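Local coordinates for Asp (PDB 3RFI), which forms the saposin-like domain, or plant-specific insert, of a potato aspartic protease and, as in related saposin-like proteins, probably interacts with membranes, at residues V27-C36 against C76-L87. Residues are numbered along the deposited sequence; the frame is centred on the assembly and turned at random.
Sequences VSGVRPDQVC and CEMAVVWMQNQL
One of the three disulfides of this saposin-like domain, Cys36–Cys76, pins the short helix 32-38 to helix 71-87. Cys36 SG and Cys76 SG are bonded at 2.0 Å with a CB-SG-SG-CB torsion of -92°, close to the relaxed right angle. With SG anti to its backbone N (chi1 -178°), Cys76 presents the sulfur to helix 32-38. Beside the bridge, Val80 spreads its two methyls along the interface: CG2 packs 3.8 Å from Cys36 SG and also meets CG1 of Val35, while CG1 lies 3.5 Å from Val30 CG2 and touches Pro32. Pro32, in the first turn of its helix, is a knob in the hole made by Glu77, Val80, Val81 and Gln84, its CG against Val81 CG2. Glu77 stretches past this ring, CG near Pro32 CB, until OE1 comes 3.1 Å from Asp33 CB; the carboxylates of Asp33 and Glu77 do not touch. Towards the other end, Gln84 reaches over with its chain extended beyond CG. Its NE2 donates a nearly straight hydrogen bond to Val27 O (2.9 Å), in a part of the model where the position of that oxygen is less certain, and its OE1 rests 3.4 Å from Pro32 CG. This amide thus lies between Val27 and Pro32. Val27 then packs CG2 against Leu87 CB at 3.7 Å. The axes of the short segments 32-36 and 76-87 are inclined at 120°, 8.6 Å apart at closest approach. Helix 71-87 touches helix 32-38 through the disulfide at Cys76 and the end of helix 6-29 through Gln84 and Leu87 on Val27; there Trp23 NE1 hydrogen-bonds Leu87 O, while near the bridge Cys42 touches Cys36 and Leu41 touches Cys76.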
ATOM      1  N   VAL A  27       3.368  -0.688  -1.234  1.00 28.28           N
ATOM      2  CA  VAL A  27       2.929  -1.511  -2.321  1.00 30.47           C
ATOM      3  C   VAL A  27       3.933  -2.670  -2.575  1.00 30.11           C
ATOM      4  O   VAL A  27       3.531  -3.852  -2.630  1.00 29.69           O
ATOM      5  CB  VAL A  27       2.633  -0.680  -3.574  1.00 31.94           C
ATOM      6  CG1 VAL A  27       2.216  -1.602  -4.756  1.00 37.25           C
ATOM      7  CG2 VAL A  27       1.480   0.282  -3.311  1.00 33.44           C
ATOM      8  N   SER A  28       5.217  -2.349  -2.688  1.00 29.68           N
ATOM      9  CA  SER A  28       6.238  -3.350  -3.013  0.50 32.52           C
ATOM     10  C   SER A  28       6.534  -4.293  -1.856  1.00 32.22           C
ATOM     11  O   SER A  28       7.045  -5.431  -2.072  1.00 34.63           O
ATOM     12  CB  SER A  28       7.531  -2.678  -3.490  0.50 33.38           C
ATOM     13  OG  SER A  28       7.330  -2.195  -4.811  0.50 37.87           O
ATOM     14  N   GLY A  29       6.191  -3.848  -0.639  1.00 29.56           N
ATOM     15  CA  GLY A  29       6.387  -4.675   0.550  1.00 30.14           C
ATOM     16  C   GLY A  29       5.320  -5.770   0.661  1.00 31.41           C
ATOM     17  O   GLY A  29       5.514  -6.754   1.351  1.00 34.56           O
ATOM     18  N   VAL A  30       4.212  -5.653  -0.033  1.00 31.70           N
ATOM     19  CA  VAL A  30       3.234  -6.761   0.039  1.00 33.50           C
ATOM     20  C   VAL A  30       3.779  -8.067  -0.552  1.00 34.89           C
ATOM     21  O   VAL A  30       4.392  -8.056  -1.608  1.00 33.83           O
ATOM     22  CB  VAL A  30       1.848  -6.389  -0.416  1.00 33.35           C
ATOM     23  CG1 VAL A  30       1.809  -5.280  -1.326  1.00 39.00           C
ATOM     24  CG2 VAL A  30       1.087  -7.603  -1.006  1.00 35.81           C
ATOM     25  N   ARG A  31       3.612  -9.181   0.154  1.00 36.16           N
ATOM     26  CA  ARG A  31       4.157 -10.451  -0.340  1.00 39.26           C
ATOM     27  C   ARG A  31       3.003 -11.362  -0.605  1.00 40.95           C
ATOM     28  O   ARG A  31       2.354 -11.768   0.325  1.00 38.59           O
ATOM     29  CB  ARG A  31       5.100 -11.090   0.682  1.00 40.71           C
ATOM     30  CG  ARG A  31       6.439 -10.323   0.819  1.00 45.75           C
ATOM     31  CD  ARG A  31       7.118 -10.652   2.151  1.00 57.76           C
ATOM     32  NE  ARG A  31       6.263 -10.393   3.326  1.00 65.09           N
ATOM     33  CZ  ARG A  31       6.712  -9.962   4.515  1.00 68.78           C
ATOM     34  NH1 ARG A  31       8.014  -9.708   4.710  1.00 71.00           N
ATOM     35  NH2 ARG A  31       5.853  -9.774   5.515  1.00 69.33           N
ATOM     36  N   PRO A  32       2.716 -11.638  -1.892  1.00 26.84           N
ATOM     37  CA  PRO A  32       1.564 -12.458  -2.271  1.00 26.52           C
ATOM     38  C   PRO A  32       1.573 -13.732  -1.481  1.00 27.64           C
ATOM     39  O   PRO A  32       0.535 -14.181  -1.032  1.00 26.85           O
ATOM     40  CB  PRO A  32       1.859 -12.754  -3.758  1.00 26.11           C
ATOM     41  CG  PRO A  32       2.375 -11.442  -4.172  1.00 28.82           C
ATOM     42  CD  PRO A  32       3.415 -11.135  -3.093  1.00 27.04           C
ATOM     43  N   ASP A  33       2.733 -14.348  -1.327  1.00 29.00           N
ATOM     44  CA  ASP A  33       2.741 -15.613  -0.610  1.00 31.79           C
ATOM     45  C   ASP A  33       2.332 -15.555   0.850  1.00 31.50           C
ATOM     46  O   ASP A  33       1.654 -16.454   1.366  1.00 30.93           O
ATOM     47  CB  ASP A  33       4.033 -16.399  -0.817  1.00 33.21           C
ATOM     48  CG  ASP A  33       5.258 -15.712  -0.268  1.00 40.13           C
ATOM     49  OD1 ASP A  33       6.274 -16.416  -0.182  1.00 49.64           O
ATOM     50  OD2 ASP A  33       5.260 -14.496   0.041  1.00 46.19           O
ATOM     51  N   GLN A  34       2.718 -14.470   1.494  1.00 31.77           N
ATOM     52  CA  GLN A  34       2.414 -14.235   2.898  1.00 32.50           C
ATOM     53  C   GLN A  34       0.939 -13.913   3.040  1.00 29.79           C
ATOM     54  O   GLN A  34       0.286 -14.397   3.958  1.00 29.50           O
ATOM     55  CB  GLN A  34       3.213 -13.015   3.372  1.00 34.24           C
ATOM     56  CG  GLN A  34       3.642 -13.132   4.713  1.00 45.59           C
ATOM     57  CD  GLN A  34       4.500 -14.381   4.940  1.00 56.71           C
ATOM     58  OE1 GLN A  34       5.580 -14.563   4.334  1.00 61.85           O
ATOM     59  NE2 GLN A  34       4.020 -15.246   5.826  1.00 59.51           N
ATOM     60  N   VAL A  35       0.439 -13.066   2.148  1.00 26.68           N
ATOM     61  CA  VAL A  35      -0.957 -12.660   2.185  1.00 25.66           C
ATOM     62  C   VAL A  35      -1.802 -13.912   1.927  1.00 24.94           C
ATOM     63  O   VAL A  35      -2.722 -14.196   2.674  1.00 24.40           O
ATOM     64  CB  VAL A  35      -1.282 -11.643   1.080  1.00 23.73           C
ATOM     65  CG1 VAL A  35      -2.780 -11.405   1.043  1.00 21.52           C
ATOM     66  CG2 VAL A  35      -0.655 -10.309   1.383  1.00 26.70           C
ATOM     67  N   CYS A  36      -1.417 -14.688   0.914  1.00 24.70           N
ATOM     68  CA  CYS A  36      -2.129 -15.946   0.590  1.00 24.07           C
ATOM     69  C   CYS A  36      -2.048 -17.014   1.666  1.00 24.27           C
ATOM     70  O   CYS A  36      -3.006 -17.751   1.887  1.00 25.18           O
ATOM     71  CB  CYS A  36      -1.603 -16.429  -0.732  1.00 21.91           C
ATOM     72  SG  CYS A  36      -2.250 -15.262  -1.984  1.00 24.88           S
ATOM     73  N   CYS A  76      -4.370 -17.278  -5.916  1.00 22.16           N
ATOM     74  CA  CYS A  76      -4.365 -16.249  -4.929  1.00 21.82           C
ATOM     75  C   CYS A  76      -3.136 -15.354  -5.166  1.00 20.52           C
ATOM     76  O   CYS A  76      -3.224 -14.138  -5.041  1.00 20.80           O
ATOM     77  CB  CYS A  76      -4.216 -16.885  -3.524  1.00 21.58           C
ATOM     78  SG  CYS A  76      -4.242 -15.686  -2.174  1.00 25.29           S
ATOM     79  N   GLU A  77      -1.963 -15.949  -5.348  1.00 21.28           N
ATOM     80  CA  GLU A  77      -0.776 -15.127  -5.468  1.00 22.69           C
ATOM     81  C   GLU A  77      -0.875 -14.231  -6.743  1.00 23.34           C
ATOM     82  O   GLU A  77      -0.488 -13.078  -6.701  1.00 23.09           O
ATOM     83  CB  GLU A  77       0.440 -16.006  -5.616  1.00 24.46           C
ATOM     84  CG  GLU A  77       0.854 -16.511  -4.193  1.00 25.25           C
ATOM     85  CD  GLU A  77       1.897 -17.585  -4.194  1.00 33.36           C
ATOM     86  OE1 GLU A  77       2.494 -17.782  -3.116  1.00 35.85           O
ATOM     87  OE2 GLU A  77       2.092 -18.263  -5.219  1.00 36.70           O
ATOM     88  N   MET A  78      -1.404 -14.779  -7.817  1.00 24.06           N
ATOM     89  CA  MET A  78      -1.668 -13.994  -9.047  1.00 25.48           C
ATOM     90  C   MET A  78      -2.607 -12.870  -8.743  1.00 24.51           C
ATOM     91  O   MET A  78      -2.329 -11.744  -9.179  1.00 25.33           O
ATOM     92  CB  MET A  78      -2.272 -14.859 -10.143  1.00 27.04           C
ATOM     93  CG  MET A  78      -1.312 -15.600 -10.993  0.50 29.74           C
ATOM     94  SD  MET A  78      -2.033 -16.883 -12.022  0.50 31.62           S
ATOM     95  CE  MET A  78      -3.762 -16.472 -11.929  0.50 30.67           C
ATOM     96  N   ALA A  79      -3.686 -13.137  -7.977  1.00 23.54           N
ATOM     97  CA  ALA A  79      -4.599 -12.091  -7.601  1.00 23.86           C
ATOM     98  C   ALA A  79      -3.883 -10.996  -6.783  1.00 22.27           C
ATOM     99  O   ALA A  79      -4.154  -9.842  -7.031  1.00 21.56           O
ATOM    100  CB  ALA A  79      -5.829 -12.601  -6.865  1.00 21.78           C
ATOM    101  N   VAL A  80      -3.025 -11.356  -5.817  1.00 21.28           N
ATOM    102  CA  VAL A  80      -2.305 -10.367  -4.997  1.00 20.08           C
ATOM    103  C   VAL A  80      -1.340  -9.553  -5.860  1.00 20.73           C
ATOM    104  O   VAL A  80      -1.274  -8.346  -5.725  1.00 20.10           O
ATOM    105  CB  VAL A  80      -1.563 -10.975  -3.783  1.00 20.30           C
ATOM    106  CG1 VAL A  80      -0.727  -9.903  -3.007  1.00 19.34           C
ATOM    107  CG2 VAL A  80      -2.641 -11.610  -2.814  1.00 19.68           C
ATOM    108  N   VAL A  81      -0.582 -10.211  -6.724  1.00 21.07           N
ATOM    109  CA  VAL A  81       0.250  -9.445  -7.681  1.00 21.85           C
ATOM    110  C   VAL A  81      -0.610  -8.438  -8.488  1.00 21.38           C
ATOM    111  O   VAL A  81      -0.229  -7.293  -8.708  1.00 23.71           O
ATOM    112  CB  VAL A  81       0.934 -10.442  -8.656  1.00 21.87           C
ATOM    113  CG1 VAL A  81       1.555  -9.693  -9.853  1.00 24.83           C
ATOM    114  CG2 VAL A  81       1.914 -11.282  -7.884  1.00 25.22           C
ATOM    115  N   TRP A  82      -1.770  -8.850  -8.935  1.00 21.47           N
ATOM    116  CA  TRP A  82      -2.606  -7.888  -9.639  1.00 21.60           C
ATOM    117  C   TRP A  82      -3.157  -6.800  -8.733  1.00 21.47           C
ATOM    118  O   TRP A  82      -3.344  -5.676  -9.204  1.00 23.09           O
ATOM    119  CB  TRP A  82      -3.714  -8.603 -10.349  1.00 22.19           C
ATOM    120  CG  TRP A  82      -3.206  -9.289 -11.573  1.00 24.76           C
ATOM    121  CD1 TRP A  82      -2.105  -8.916 -12.337  1.00 23.87           C
ATOM    122  CD2 TRP A  82      -3.791 -10.402 -12.229  1.00 25.12           C
ATOM    123  NE1 TRP A  82      -2.008  -9.733 -13.429  1.00 22.70           N
ATOM    124  CE2 TRP A  82      -3.016 -10.664 -13.383  1.00 22.14           C
ATOM    125  CE3 TRP A  82      -4.894 -11.232 -11.947  1.00 24.83           C
ATOM    126  CZ2 TRP A  82      -3.320 -11.693 -14.263  1.00 23.93           C
ATOM    127  CZ3 TRP A  82      -5.229 -12.221 -12.849  1.00 22.29           C
ATOM    128  CH2 TRP A  82      -4.417 -12.475 -13.976  1.00 26.72           C
ATOM    129  N   MET A  83      -3.462  -7.134  -7.451  1.00 20.64           N
ATOM    130  CA  MET A  83      -3.854  -6.100  -6.492  1.00 20.89           C
ATOM    131  C   MET A  83      -2.747  -5.082  -6.339  1.00 20.36           C
ATOM    132  O   MET A  83      -3.028  -3.892  -6.307  1.00 20.97           O
ATOM    133  CB  MET A  83      -4.233  -6.673  -5.123  1.00 19.91           C
ATOM    134  CG  MET A  83      -5.475  -7.554  -5.247  1.00 19.91           C
ATOM    135  SD  MET A  83      -5.659  -8.313  -3.628  1.00 23.68           S
ATOM    136  CE  MET A  83      -7.089  -9.326  -3.918  1.00 23.38           C
ATOM    137  N   GLN A  84      -1.517  -5.552  -6.215  1.00 21.45           N
ATOM    138  CA  GLN A  84      -0.389  -4.643  -6.074  1.00 22.79           C
ATOM    139  C   GLN A  84      -0.246  -3.776  -7.286  1.00 21.56           C
ATOM    140  O   GLN A  84       0.153  -2.628  -7.148  1.00 22.14           O
ATOM    141  CB  GLN A  84       0.916  -5.392  -5.915  1.00 22.03           C
ATOM    142  CG  GLN A  84       1.061  -6.038  -4.494  1.00 29.87           C
ATOM    143  CD  GLN A  84       2.283  -6.955  -4.446  1.00 33.50           C
ATOM    144  OE1 GLN A  84       2.206  -8.089  -4.908  1.00 32.34           O
ATOM    145  NE2 GLN A  84       3.438  -6.438  -3.962  1.00 34.47           N
ATOM    146  N   ASN A  85      -0.509  -4.349  -8.455  1.00 20.91           N
ATOM    147  CA  ASN A  85      -0.381  -3.544  -9.676  1.00 23.00           C
ATOM    148  C   ASN A  85      -1.458  -2.460  -9.727  1.00 21.90           C
ATOM    149  O   ASN A  85      -1.133  -1.336 -10.172  1.00 25.04           O
ATOM    150  CB  ASN A  85      -0.484  -4.378 -10.930  1.00 23.35           C
ATOM    151  CG  ASN A  85       0.160  -3.695 -12.099  1.00 27.74           C
ATOM    152  OD1 ASN A  85       1.349  -3.513 -12.111  1.00 27.83           O
ATOM    153  ND2 ASN A  85      -0.636  -3.331 -13.114  1.00 25.94           N
ATOM    154  N   GLN A  86      -2.681  -2.762  -9.269  1.00 21.68           N
ATOM    155  CA  GLN A  86      -3.725  -1.738  -9.159  1.00 23.75           C
ATOM    156  C   GLN A  86      -3.225  -0.657  -8.213  1.00 23.82           C
ATOM    157  O   GLN A  86      -3.405   0.540  -8.450  1.00 25.92           O
ATOM    158  CB  GLN A  86      -5.073  -2.286  -8.692  1.00 25.32           C
ATOM    159  CG  GLN A  86      -6.295  -1.484  -9.166  1.00 32.59           C
ATOM    160  CD  GLN A  86      -6.423  -0.210  -8.501  1.00 39.96           C
ATOM    161  OE1 GLN A  86      -6.634   0.846  -9.148  1.00 44.84           O
ATOM    162  NE2 GLN A  86      -6.291  -0.241  -7.185  1.00 37.18           N
ATOM    163  N   LEU A  87      -2.526  -1.042  -7.169  1.00 22.86           N
ATOM    164  CA  LEU A  87      -2.168  -0.031  -6.175  1.00 25.24           C
ATOM    165  C   LEU A  87      -1.098   0.931  -6.710  1.00 24.96           C
ATOM    166  O   LEU A  87      -0.952   2.030  -6.172  1.00 27.78           O
ATOM    167  CB  LEU A  87      -1.674  -0.710  -4.900  1.00 25.22           C
ATOM    168  CG  LEU A  87      -2.765  -1.401  -4.113  1.00 29.06           C
ATOM    169  CD1 LEU A  87      -2.156  -1.819  -2.784  1.00 32.22           C
ATOM    170  CD2 LEU A  87      -3.917  -0.408  -3.920  1.00 30.75           C
TER